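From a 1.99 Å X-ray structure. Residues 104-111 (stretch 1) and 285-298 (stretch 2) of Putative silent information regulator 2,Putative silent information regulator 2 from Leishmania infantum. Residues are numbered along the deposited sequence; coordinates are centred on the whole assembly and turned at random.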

ATOM      1  N   PRO A 104      10.792  -7.495  -2.842  1.00 31.76           N
ATOM      2  CA  PRO A 104       9.397  -7.671  -3.219  1.00 31.82           C
ATOM      3  C   PRO A 104       8.884  -9.058  -3.034  1.00 29.38           C
ATOM      4  O   PRO A 104       9.618 -10.002  -3.191  1.00 30.19           O
ATOM      5  CB  PRO A 104       9.362  -7.327  -4.709  1.00 32.26           C
ATOM      6  CG  PRO A 104      10.643  -6.673  -5.017  1.00 34.33           C
ATOM      7  CD  PRO A 104      11.622  -6.966  -3.942  1.00 31.99           C
ATOM      8  N   THR A 105       7.597  -9.139  -2.743  1.00 28.54           N
ATOM      9  CA  THR A 105       6.852 -10.374  -2.573  1.00 28.69           C
ATOM     10  C   THR A 105       6.211 -10.820  -3.905  1.00 28.11           C
ATOM     11  O   THR A 105       6.278 -10.118  -4.919  1.00 28.31           O
ATOM     12  CB  THR A 105       5.754 -10.265  -1.500  1.00 27.67           C
ATOM     13  OG1 THR A 105       4.628  -9.527  -2.004  1.00 29.30           O
ATOM     14  CG2 THR A 105       6.268  -9.675  -0.166  1.00 28.21           C
ATOM     15  N   ALA A 106       5.595 -11.992  -3.875  1.00 27.55           N
ATOM     16  CA  ALA A 106       4.803 -12.494  -4.982  1.00 29.27           C
ATOM     17  C   ALA A 106       3.705 -11.496  -5.407  1.00 30.36           C
ATOM     18  O   ALA A 106       3.528 -11.237  -6.590  1.00 31.57           O
ATOM     19  CB  ALA A 106       4.203 -13.843  -4.603  1.00 30.71           C
ATOM     20  N   VAL A 107       3.028 -10.860  -4.457  1.00 27.23           N
ATOM     21  CA  VAL A 107       2.040  -9.827  -4.821  1.00 26.20           C
ATOM     22  C   VAL A 107       2.711  -8.716  -5.665  1.00 26.27           C
ATOM     23  O   VAL A 107       2.177  -8.282  -6.684  1.00 25.54           O
ATOM     24  CB  VAL A 107       1.419  -9.216  -3.539  1.00 28.54           C
ATOM     25  CG1 VAL A 107       0.701  -7.911  -3.833  1.00 27.77           C
ATOM     26  CG2 VAL A 107       0.458 -10.198  -2.860  1.00 28.42           C
ATOM     27  N   HIS A 108       3.836  -8.212  -5.183  1.00 26.71           N
ATOM     28  CA  HIS A 108       4.526  -7.120  -5.853  1.00 26.80           C
ATOM     29  C   HIS A 108       4.978  -7.446  -7.315  1.00 26.40           C
ATOM     30  O   HIS A 108       4.838  -6.623  -8.301  1.00 24.49           O
ATOM     31  CB  HIS A 108       5.701  -6.625  -4.992  1.00 30.89           C
ATOM     32  CG  HIS A 108       5.317  -6.150  -3.616  1.00 29.09           C
ATOM     33  ND1 HIS A 108       4.802  -4.893  -3.380  1.00 34.69           N
ATOM     34  CD2 HIS A 108       5.390  -6.748  -2.405  1.00 29.04           C
ATOM     35  CE1 HIS A 108       4.566  -4.753  -2.088  1.00 29.49           C
ATOM     36  NE2 HIS A 108       4.924  -5.853  -1.473  1.00 29.68           N
ATOM     37  N   HIS A 109       5.566  -8.622  -7.455  1.00 25.63           N
ATOM     38  CA  HIS A 109       5.947  -9.135  -8.761  1.00 29.02           C
ATOM     39  C   HIS A 109       4.701  -9.337  -9.636  1.00 30.38           C
ATOM     40  O   HIS A 109       4.752  -9.076 -10.811  1.00 28.24           O
ATOM     41  CB  HIS A 109       6.712 -10.460  -8.617  1.00 31.00           C
ATOM     42  CG  HIS A 109       8.083 -10.289  -8.047  1.00 29.35           C
ATOM     43  ND1 HIS A 109       9.005  -9.445  -8.612  1.00 29.38           N
ATOM     44  CD2 HIS A 109       8.677 -10.836  -6.964  1.00 30.68           C
ATOM     45  CE1 HIS A 109      10.115  -9.491  -7.908  1.00 29.51           C
ATOM     46  NE2 HIS A 109       9.955 -10.352  -6.925  1.00 28.24           N
ATOM     47  N   PHE A 110       3.616  -9.831  -9.059  1.00 29.29           N
ATOM     48  CA  PHE A 110       2.383  -9.994  -9.824  1.00 28.28           C
ATOM     49  C   PHE A 110       1.918  -8.682 -10.455  1.00 27.63           C
ATOM     50  O   PHE A 110       1.477  -8.652 -11.575  1.00 28.02           O
ATOM     51  CB  PHE A 110       1.279 -10.619  -8.957  1.00 29.37           C
ATOM     52  CG  PHE A 110      -0.015 -10.839  -9.684  1.00 28.18           C
ATOM     53  CD1 PHE A 110      -0.110 -11.809 -10.667  1.00 32.53           C
ATOM     54  CD2 PHE A 110      -1.160 -10.111  -9.367  1.00 30.89           C
ATOM     55  CE1 PHE A 110      -1.283 -12.030 -11.362  1.00 30.64           C
ATOM     56  CE2 PHE A 110      -2.368 -10.356 -10.028  1.00 31.45           C
ATOM     57  CZ  PHE A 110      -2.426 -11.302 -11.053  1.00 33.26           C
ATOM     58  N   ILE A 111       1.955  -7.611  -9.682  1.00 24.64           N
ATOM     59  CA  ILE A 111       1.519  -6.366 -10.199  1.00 27.13           C
ATOM     60  C   ILE A 111       2.412  -5.928 -11.386  1.00 25.13           C
ATOM     61  O   ILE A 111       1.955  -5.322 -12.355  1.00 27.52           O
ATOM     62  CB  ILE A 111       1.503  -5.290  -9.027  1.00 25.81           C
ATOM     63  CG1 ILE A 111       0.501  -5.670  -7.950  1.00 29.38           C
ATOM     64  CG2 ILE A 111       1.182  -3.941  -9.602  1.00 25.84           C
ATOM     65  CD1 ILE A 111       0.588  -4.827  -6.684  1.00 28.33           C
TER
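Stretch 2, residues 285-298: DCQENVVTLAEYLG

Stretch 2 is helical from Cys286 to Tyr296, with phi/psi values near -60/-45 through most of its length, and it packs against the helix that begins at Ala106. The two axes run in broadly the same direction, at a crossing angle of 36°, and approach to 9.1 Å. The nearest CA atoms are those of Ala106 and Gln287, 5.7 Å apart, so the backbones come closest where both helices begin, and 454 Å² is buried in all.

Pro104 makes no contact. Thr105 is the N-cap of the first helix: its OG1 accepts a weak bond from Val107 N at 3.2 Å (angle 121°), and the same OG1 lies 2.9 Å from Gln287 NE2. Asp285 plays the equivalent capping role in stretch 2, its OD1 accepting from Gln287 N at 3.1 Å and 158°.

Gln287 leaves its backbone sideways, but with chi1 and chi2 both m its amide end reaches the first turn of the other helix. There Ala106 N is 3.1 Å from Gln287 OE1, but the angle is too poor for a hydrogen bond. Ala106 CB also meets Val291 CG2 at 4.2 Å.

Val107 N donates to the same Gln287 OE1 at 2.9 Å and 154°, supplying an acceptor to an amide at the helix start. Val107 CG2 makes apolar contacts with Cys286 SG at 4.0 Å and Val290 CG2 at 3.8 Å, and also lies 3.6 Å from Gln287 OE1. His108 and His109 stay out of contact.

Phe110, chi1 t, points toward stretch 2 and has the largest covered area. Its CB lies 3.3 Å from Val290 CG1; farther along, CE1 is 4.1 Å from Ala294 CB, and CZ is 3.9 Å from Leu293 CD2 and 3.8 Å from Leu297 CD1, the last at the ring edge. Ile111 makes no contact.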

ATOM      1  N   ASP A 285      -3.686 -16.310   2.850  1.00 29.95           N
ATOM      2  CA  ASP A 285      -2.472 -15.621   2.531  1.00 29.55           C
ATOM      3  C   ASP A 285      -2.592 -15.063   1.105  1.00 31.45           C
ATOM      4  O   ASP A 285      -2.705 -15.824   0.103  1.00 31.19           O
ATOM      5  CB  ASP A 285      -1.326 -16.609   2.573  1.00 34.27           C
ATOM      6  CG  ASP A 285       0.034 -15.957   2.412  1.00 37.33           C
ATOM      7  OD1 ASP A 285       0.191 -14.715   2.280  1.00 41.28           O
ATOM      8  OD2 ASP A 285       0.979 -16.745   2.393  1.00 43.78           O
ATOM      9  N   CYS A 286      -2.518 -13.745   1.030  1.00 25.39           N
ATOM     10  CA  CYS A 286      -2.620 -13.034  -0.251  1.00 29.53           C
ATOM     11  C   CYS A 286      -1.479 -13.473  -1.204  1.00 26.80           C
ATOM     12  O   CYS A 286      -1.694 -13.519  -2.426  1.00 29.34           O
ATOM     13  CB  CYS A 286      -2.657 -11.539  -0.001  1.00 29.70           C
ATOM     14  SG  CYS A 286      -1.140 -10.845   0.733  1.00 33.67           S
ATOM     15  N   GLN A 287      -0.336 -13.905  -0.659  1.00 24.98           N
ATOM     16  CA  GLN A 287       0.747 -14.345  -1.491  1.00 28.88           C
ATOM     17  C   GLN A 287       0.319 -15.637  -2.227  1.00 32.40           C
ATOM     18  O   GLN A 287       0.542 -15.753  -3.440  1.00 33.50           O
ATOM     19  CB  GLN A 287       2.051 -14.550  -0.691  1.00 29.34           C
ATOM     20  CG  GLN A 287       2.490 -13.338   0.082  1.00 29.69           C
ATOM     21  CD  GLN A 287       2.868 -12.161  -0.769  1.00 29.67           C
ATOM     22  OE1 GLN A 287       3.246 -12.299  -1.951  1.00 29.93           O
ATOM     23  NE2 GLN A 287       2.901 -11.006  -0.148  1.00 29.14           N
ATOM     24  N   GLU A 288      -0.299 -16.581  -1.516  1.00 33.84           N
ATOM     25  CA  GLU A 288      -0.810 -17.797  -2.125  1.00 35.58           C
ATOM     26  C   GLU A 288      -1.935 -17.512  -3.109  1.00 31.43           C
ATOM     27  O   GLU A 288      -1.998 -18.101  -4.130  1.00 31.29           O
ATOM     28  CB  GLU A 288      -1.403 -18.769  -1.098  1.00 41.53           C
ATOM     29  CG  GLU A 288      -0.410 -19.587  -0.296  1.00 55.37           C
ATOM     30  CD  GLU A 288      -1.114 -20.388   0.807  1.00 62.70           C
ATOM     31  OE1 GLU A 288      -2.199 -20.959   0.512  1.00 59.00           O
ATOM     32  OE2 GLU A 288      -0.587 -20.441   1.959  1.00 69.43           O
ATOM     33  N   ASN A 289      -2.847 -16.636  -2.769  1.00 31.64           N
ATOM     34  CA  ASN A 289      -3.948 -16.324  -3.658  1.00 30.68           C
ATOM     35  C   ASN A 289      -3.491 -15.702  -4.954  1.00 30.26           C
ATOM     36  O   ASN A 289      -4.035 -16.035  -6.000  1.00 30.91           O
ATOM     37  CB  ASN A 289      -4.977 -15.433  -2.982  1.00 31.36           C
ATOM     38  CG  ASN A 289      -5.751 -16.177  -1.896  1.00 32.52           C
ATOM     39  OD1 ASN A 289      -6.024 -17.340  -2.044  1.00 33.29           O
ATOM     40  ND2 ASN A 289      -6.092 -15.500  -0.819  1.00 28.25           N
ATOM     41  N   VAL A 290      -2.457 -14.870  -4.902  1.00 29.42           N
ATOM     42  CA  VAL A 290      -1.952 -14.245  -6.127  1.00 28.35           C
ATOM     43  C   VAL A 290      -1.291 -15.298  -6.988  1.00 30.04           C
ATOM     44  O   VAL A 290      -1.409 -15.246  -8.196  1.00 31.73           O
ATOM     45  CB  VAL A 290      -1.030 -13.084  -5.781  1.00 29.92           C
ATOM     46  CG1 VAL A 290      -0.127 -12.696  -6.879  1.00 36.63           C
ATOM     47  CG2 VAL A 290      -1.876 -11.879  -5.365  1.00 30.27           C
ATOM     48  N   VAL A 291      -0.605 -16.235  -6.364  1.00 28.58           N
ATOM     49  CA  VAL A 291       0.088 -17.298  -7.118  1.00 30.13           C
ATOM     50  C   VAL A 291      -0.980 -18.120  -7.865  1.00 32.10           C
ATOM     51  O   VAL A 291      -0.878 -18.331  -9.106  1.00 32.53           O
ATOM     52  CB  VAL A 291       0.975 -18.147  -6.213  1.00 33.93           C
ATOM     53  CG1 VAL A 291       1.348 -19.487  -6.863  1.00 34.03           C
ATOM     54  CG2 VAL A 291       2.229 -17.353  -5.814  1.00 36.27           C
ATOM     55  N   THR A 292      -2.044 -18.488  -7.148  1.00 32.07           N
ATOM     56  CA  THR A 292      -3.150 -19.214  -7.793  1.00 30.70           C
ATOM     57  C   THR A 292      -3.769 -18.427  -8.920  1.00 31.20           C
ATOM     58  O   THR A 292      -4.008 -18.974  -9.960  1.00 32.50           O
ATOM     59  CB  THR A 292      -4.207 -19.560  -6.788  1.00 31.95           C
ATOM     60  OG1 THR A 292      -3.579 -20.261  -5.750  1.00 32.96           O
ATOM     61  CG2 THR A 292      -5.360 -20.439  -7.385  1.00 29.65           C
ATOM     62  N   LEU A 293      -4.065 -17.148  -8.689  1.00 28.94           N
ATOM     63  CA  LEU A 293      -4.579 -16.281  -9.745  1.00 29.72           C
ATOM     64  C   LEU A 293      -3.704 -16.246 -10.974  1.00 27.88           C
ATOM     65  O   LEU A 293      -4.181 -16.356 -12.150  1.00 27.47           O
ATOM     66  CB  LEU A 293      -4.873 -14.868  -9.207  1.00 28.67           C
ATOM     67  CG  LEU A 293      -5.410 -13.829 -10.150  1.00 34.37           C
ATOM     68  CD1 LEU A 293      -6.679 -14.308 -10.852  1.00 39.59           C
ATOM     69  CD2 LEU A 293      -5.670 -12.550  -9.344  1.00 32.89           C
ATOM     70  N   ALA A 294      -2.419 -16.167 -10.727  1.00 30.90           N
ATOM     71  CA  ALA A 294      -1.432 -16.173 -11.788  1.00 29.26           C
ATOM     72  C   ALA A 294      -1.498 -17.452 -12.627  1.00 33.61           C
ATOM     73  O   ALA A 294      -1.465 -17.375 -13.873  1.00 29.73           O
ATOM     74  CB  ALA A 294      -0.050 -15.988 -11.225  1.00 31.90           C
ATOM     75  N   GLU A 295      -1.598 -18.597 -11.963  1.00 33.01           N
ATOM     76  CA  GLU A 295      -1.768 -19.862 -12.659  1.00 41.29           C
ATOM     77  C   GLU A 295      -2.910 -19.782 -13.636  1.00 38.96           C
ATOM     78  O   GLU A 295      -2.746 -20.035 -14.818  1.00 35.66           O
ATOM     79  CB  GLU A 295      -2.104 -21.008 -11.728  1.00 46.12           C
ATOM     80  CG  GLU A 295      -1.117 -21.363 -10.644  1.00 58.24           C
ATOM     81  CD  GLU A 295      -1.660 -22.517  -9.808  1.00 67.50           C
ATOM     82  OE1 GLU A 295      -2.058 -23.521 -10.440  1.00 65.29           O
ATOM     83  OE2 GLU A 295      -1.708 -22.423  -8.551  1.00 70.46           O
ATOM     84  N   TYR A 296      -4.073 -19.349 -13.149  1.00 38.53           N
ATOM     85  CA  TYR A 296      -5.244 -19.337 -14.006  1.00 35.30           C
ATOM     86  C   TYR A 296      -5.155 -18.307 -15.120  1.00 38.56           C
ATOM     87  O   TYR A 296      -5.803 -18.461 -16.137  1.00 36.65           O
ATOM     88  CB  TYR A 296      -6.499 -19.119 -13.178  1.00 39.22           C
ATOM     89  CG  TYR A 296      -6.852 -20.277 -12.288  1.00 41.86           C
ATOM     90  CD1 TYR A 296      -7.092 -21.565 -12.834  1.00 51.20           C
ATOM     91  CD2 TYR A 296      -7.004 -20.114 -10.916  1.00 41.77           C
ATOM     92  CE1 TYR A 296      -7.434 -22.638 -12.019  1.00 48.91           C
ATOM     93  CE2 TYR A 296      -7.365 -21.180 -10.100  1.00 41.45           C
ATOM     94  CZ  TYR A 296      -7.560 -22.420 -10.647  1.00 49.25           C
ATOM     95  OH  TYR A 296      -7.910 -23.423  -9.814  1.00 55.45           O
ATOM     96  N   LEU A 297      -4.351 -17.260 -14.931  1.00 34.51           N
ATOM     97  CA  LEU A 297      -4.137 -16.257 -15.927  1.00 36.06           C
ATOM     98  C   LEU A 297      -3.075 -16.660 -16.987  1.00 34.18           C
ATOM     99  O   LEU A 297      -2.827 -15.915 -17.930  1.00 35.99           O
ATOM    100  CB  LEU A 297      -3.760 -14.940 -15.230  1.00 35.18           C
ATOM    101  CG  LEU A 297      -4.935 -14.165 -14.617  1.00 36.27           C
ATOM    102  CD1 LEU A 297      -4.318 -12.988 -13.875  1.00 40.86           C
ATOM    103  CD2 LEU A 297      -5.880 -13.651 -15.681  1.00 38.40           C
ATOM    104  N   GLY A 298      -2.430 -17.807 -16.825  1.00 32.88           N
ATOM    105  CA  GLY A 298      -1.379 -18.209 -17.726  1.00 36.70           C
ATOM    106  C   GLY A 298      -0.075 -17.489 -17.440  1.00 42.29           C
ATOM    107  O   GLY A 298       0.793 -17.400 -18.324  1.00 45.50           O
TER